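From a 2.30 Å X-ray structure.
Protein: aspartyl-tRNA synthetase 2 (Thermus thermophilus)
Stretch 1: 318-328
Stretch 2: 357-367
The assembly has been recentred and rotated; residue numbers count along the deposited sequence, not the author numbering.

Stretch 1 318-328: PRSVRPFYTYP
Stretch 2, residues 357-367: EELLESLKAKG

The strongest polar link is made by Lys366. Lys366 NZ donates a hydrogen bond to Arg319 O at 2.7 Å and a weak one to Arg322 O at 3.2 Å. The side chain is m, t, t, m, extended until the last torsion turns the ammonium onto these carbonyls. The receiving backbone is helical in phi/psi at 319-321, near -50/-33, -67/-19 and -91/-36, without regular helical bonds. Val321 N bonds Pro318 O at 2.7 Å. Arg322 then opens to -94/153.

Ser362, chi1 p, points toward the loop. Ser362 OG lies 3.3 Å from Phe324 O, and also 3.1 Å from Glu358 O and 3.1 Å from Leu359 O. One proton cannot serve all three, and the geometry does not settle which carbonyl receives it. Arg319 (m, t, p) brings NH2 to 3.2 Å from Ser362 CB and 4.2 Å from Ala365 CB.

Pro323 to Thr326 form a type I turn, closed by Thr326 N to Pro323 O at 3.3 Å. Phe324 (-71/-16) and Tyr325 (-89/-1) occupy its middle. The CA-to-CB bond of Phe324 points toward the helix stretch, and that of Tyr325 points away from it.

Phe324, chi1 77° and chi2 88°, is the apolar centre. Leu363 covers one ring face: CD2 is 3.9 Å from the Phe324 ring centroid, 11° off the normal, a CH-pi contact. Leu363 CG is 3.6 Å from Phe324 CD1. Leu359 CD2 approaches Phe324 CE1 obliquely at 4.0 Å. The Lys366 methylenes pack too, with CD 3.5 Å from Phe324 CB.

In register, Phe324 CA lies 5.7 Å from Leu363 CA, and Tyr325 CA 6.8 Å from Leu359 CA. The loop therefore advances as the helix runs back. Farther out, Tyr327 CE1 is 4.2 Å from Glu358 OE1.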

# COMPACT_ATOMS: atom_id res chain seq x y z
N PRO B 318 4.03 4.55 32.50
CA PRO B 318 4.72 3.70 33.49
C PRO B 318 5.30 2.45 32.83
O PRO B 318 4.63 1.80 32.03
CB PRO B 318 3.61 3.36 34.48
CG PRO B 318 2.73 4.57 34.43
CD PRO B 318 2.65 4.84 32.94
N ARG B 319 6.53 2.11 33.17
CA ARG B 319 7.16 0.93 32.59
C ARG B 319 6.27 -0.30 32.67
O ARG B 319 6.30 -1.16 31.79
CB ARG B 319 8.49 0.62 33.28
CG ARG B 319 9.61 1.58 32.96
CD ARG B 319 10.93 0.97 33.40
NE ARG B 319 11.11 -0.35 32.81
CZ ARG B 319 12.08 -1.20 33.15
NH1 ARG B 319 12.97 -0.85 34.07
NH2 ARG B 319 12.17 -2.38 32.56
N SER B 320 5.47 -0.39 33.73
CA SER B 320 4.58 -1.53 33.92
C SER B 320 3.46 -1.61 32.88
O SER B 320 2.86 -2.67 32.69
CB SER B 320 3.96 -1.49 35.33
OG SER B 320 3.23 -0.30 35.53
N VAL B 321 3.18 -0.49 32.22
CA VAL B 321 2.13 -0.43 31.21
C VAL B 321 2.63 -0.75 29.80
O VAL B 321 1.92 -1.36 29.00
CB VAL B 321 1.48 0.97 31.18
CG1 VAL B 321 0.34 1.00 30.17
CG2 VAL B 321 0.97 1.33 32.57
N ARG B 322 3.86 -0.34 29.49
CA ARG B 322 4.45 -0.57 28.18
C ARG B 322 5.29 -1.85 28.13
O ARG B 322 5.83 -2.29 29.15
CB ARG B 322 5.33 0.61 27.78
CG ARG B 322 4.59 1.93 27.68
CD ARG B 322 3.34 1.81 26.82
NE ARG B 322 3.03 3.08 26.17
CZ ARG B 322 1.84 3.40 25.68
NH1 ARG B 322 0.82 2.55 25.78
NH2 ARG B 322 1.66 4.58 25.10
N PRO B 323 5.40 -2.46 26.94
CA PRO B 323 6.18 -3.69 26.76
C PRO B 323 7.61 -3.57 27.26
O PRO B 323 8.08 -2.48 27.58
CB PRO B 323 6.11 -3.91 25.25
CG PRO B 323 4.76 -3.37 24.90
CD PRO B 323 4.73 -2.08 25.69
N PHE B 324 8.31 -4.70 27.33
CA PHE B 324 9.69 -4.72 27.81
C PHE B 324 10.68 -4.07 26.85
O PHE B 324 11.81 -3.77 27.24
CB PHE B 324 10.12 -6.15 28.09
CG PHE B 324 10.45 -6.94 26.85
CD1 PHE B 324 11.73 -6.91 26.32
CD2 PHE B 324 9.46 -7.65 26.19
CE1 PHE B 324 12.03 -7.61 25.16
CE2 PHE B 324 9.75 -8.35 25.03
CZ PHE B 324 11.04 -8.32 24.50
N TYR B 325 10.26 -3.88 25.60
CA TYR B 325 11.15 -3.27 24.61
C TYR B 325 11.07 -1.75 24.58
O TYR B 325 11.78 -1.10 23.81
CB TYR B 325 10.87 -3.85 23.21
CG TYR B 325 9.42 -3.83 22.77
CD1 TYR B 325 8.72 -2.63 22.64
CD2 TYR B 325 8.76 -5.02 22.45
CE1 TYR B 325 7.39 -2.62 22.21
CE2 TYR B 325 7.44 -5.02 22.02
CZ TYR B 325 6.76 -3.82 21.91
OH TYR B 325 5.45 -3.81 21.49
N THR B 326 10.21 -1.18 25.41
CA THR B 326 10.05 0.26 25.47
C THR B 326 11.22 0.88 26.24
O THR B 326 11.47 0.52 27.38
CB THR B 326 8.74 0.64 26.18
OG1 THR B 326 7.66 -0.09 25.59
CG2 THR B 326 8.47 2.13 26.02
N TYR B 327 11.93 1.80 25.59
CA TYR B 327 13.07 2.47 26.20
C TYR B 327 12.68 3.03 27.56
O TYR B 327 11.84 3.93 27.66
CB TYR B 327 13.57 3.60 25.30
CG TYR B 327 14.99 4.05 25.60
CD1 TYR B 327 16.07 3.50 24.92
CD2 TYR B 327 15.24 5.00 26.59
CE1 TYR B 327 17.38 3.88 25.22
CE2 TYR B 327 16.55 5.38 26.90
CZ TYR B 327 17.61 4.82 26.21
OH TYR B 327 18.91 5.19 26.52
N PRO B 328 13.28 2.50 28.64
CA PRO B 328 13.00 2.94 30.01
C PRO B 328 13.53 4.33 30.34
O PRO B 328 14.52 4.78 29.78
CB PRO B 328 13.68 1.87 30.86
CG PRO B 328 13.65 0.66 29.98
CD PRO B 328 14.05 1.24 28.66
N GLU B 357 22.35 -5.64 26.23
CA GLU B 357 22.40 -5.68 27.68
C GLU B 357 21.16 -5.08 28.32
O GLU B 357 20.61 -5.65 29.26
CB GLU B 357 23.64 -4.96 28.20
CG GLU B 357 24.92 -5.76 28.05
CD GLU B 357 24.79 -7.17 28.61
OE1 GLU B 357 24.38 -7.32 29.78
OE2 GLU B 357 25.08 -8.13 27.87
N GLU B 358 20.72 -3.94 27.81
CA GLU B 358 19.54 -3.28 28.35
C GLU B 358 18.28 -4.11 28.18
O GLU B 358 17.39 -4.08 29.03
CB GLU B 358 19.36 -1.90 27.70
CG GLU B 358 20.52 -0.95 27.93
CD GLU B 358 20.15 0.50 27.64
OE1 GLU B 358 19.92 0.84 26.46
OE2 GLU B 358 20.09 1.30 28.60
N LEU B 359 18.20 -4.87 27.09
CA LEU B 359 17.04 -5.71 26.84
C LEU B 359 16.95 -6.84 27.87
O LEU B 359 15.88 -7.09 28.44
CB LEU B 359 17.10 -6.33 25.44
CG LEU B 359 16.63 -5.47 24.26
CD1 LEU B 359 16.88 -6.22 22.96
CD2 LEU B 359 15.15 -5.15 24.41
N LEU B 360 18.07 -7.52 28.09
CA LEU B 360 18.11 -8.62 29.05
C LEU B 360 17.60 -8.21 30.42
O LEU B 360 16.78 -8.90 31.02
CB LEU B 360 19.54 -9.15 29.19
CG LEU B 360 20.06 -10.05 28.07
CD1 LEU B 360 21.47 -10.52 28.41
CD2 LEU B 360 19.13 -11.25 27.90
N GLU B 361 18.08 -7.07 30.91
CA GLU B 361 17.69 -6.60 32.22
C GLU B 361 16.18 -6.35 32.34
O GLU B 361 15.52 -6.97 33.18
CB GLU B 361 18.46 -5.32 32.56
CG GLU B 361 18.53 -5.01 34.05
CD GLU B 361 19.20 -6.12 34.86
OE1 GLU B 361 20.39 -6.41 34.61
OE2 GLU B 361 18.52 -6.71 35.74
N SER B 362 15.63 -5.47 31.51
CA SER B 362 14.20 -5.16 31.55
C SER B 362 13.29 -6.38 31.40
O SER B 362 12.17 -6.39 31.92
CB SER B 362 13.85 -4.12 30.49
OG SER B 362 14.28 -4.53 29.22
N LEU B 363 13.74 -7.39 30.66
CA LEU B 363 12.93 -8.59 30.48
C LEU B 363 12.71 -9.25 31.84
O LEU B 363 11.60 -9.68 32.17
CB LEU B 363 13.62 -9.56 29.53
CG LEU B 363 12.95 -9.73 28.16
CD1 LEU B 363 13.79 -10.66 27.29
CD2 LEU B 363 11.54 -10.30 28.34
N LYS B 364 13.79 -9.34 32.62
CA LYS B 364 13.75 -9.93 33.94
C LYS B 364 12.84 -9.10 34.84
O LYS B 364 12.02 -9.64 35.58
CB LYS B 364 15.17 -9.97 34.53
CG LYS B 364 16.16 -10.79 33.72
CD LYS B 364 17.61 -10.43 34.04
CE LYS B 364 18.57 -11.45 33.44
NZ LYS B 364 18.16 -11.80 32.04
N ALA B 365 13.00 -7.78 34.77
CA ALA B 365 12.18 -6.88 35.57
C ALA B 365 10.69 -7.06 35.24
O ALA B 365 9.83 -6.48 35.91
CB ALA B 365 12.61 -5.43 35.36
N LYS B 366 10.40 -7.85 34.21
CA LYS B 366 9.02 -8.10 33.81
C LYS B 366 8.64 -9.57 33.93
O LYS B 366 7.73 -10.04 33.24
CB LYS B 366 8.78 -7.62 32.37
CG LYS B 366 8.66 -6.11 32.26
CD LYS B 366 8.13 -5.70 30.89
CE LYS B 366 7.80 -4.21 30.86
NZ LYS B 366 6.70 -3.84 31.82
N GLY B 367 9.34 -10.28 34.80
CA GLY B 367 9.05 -11.69 35.01
C GLY B 367 8.75 -12.47 33.75
O GLY B 367 7.61 -12.86 33.49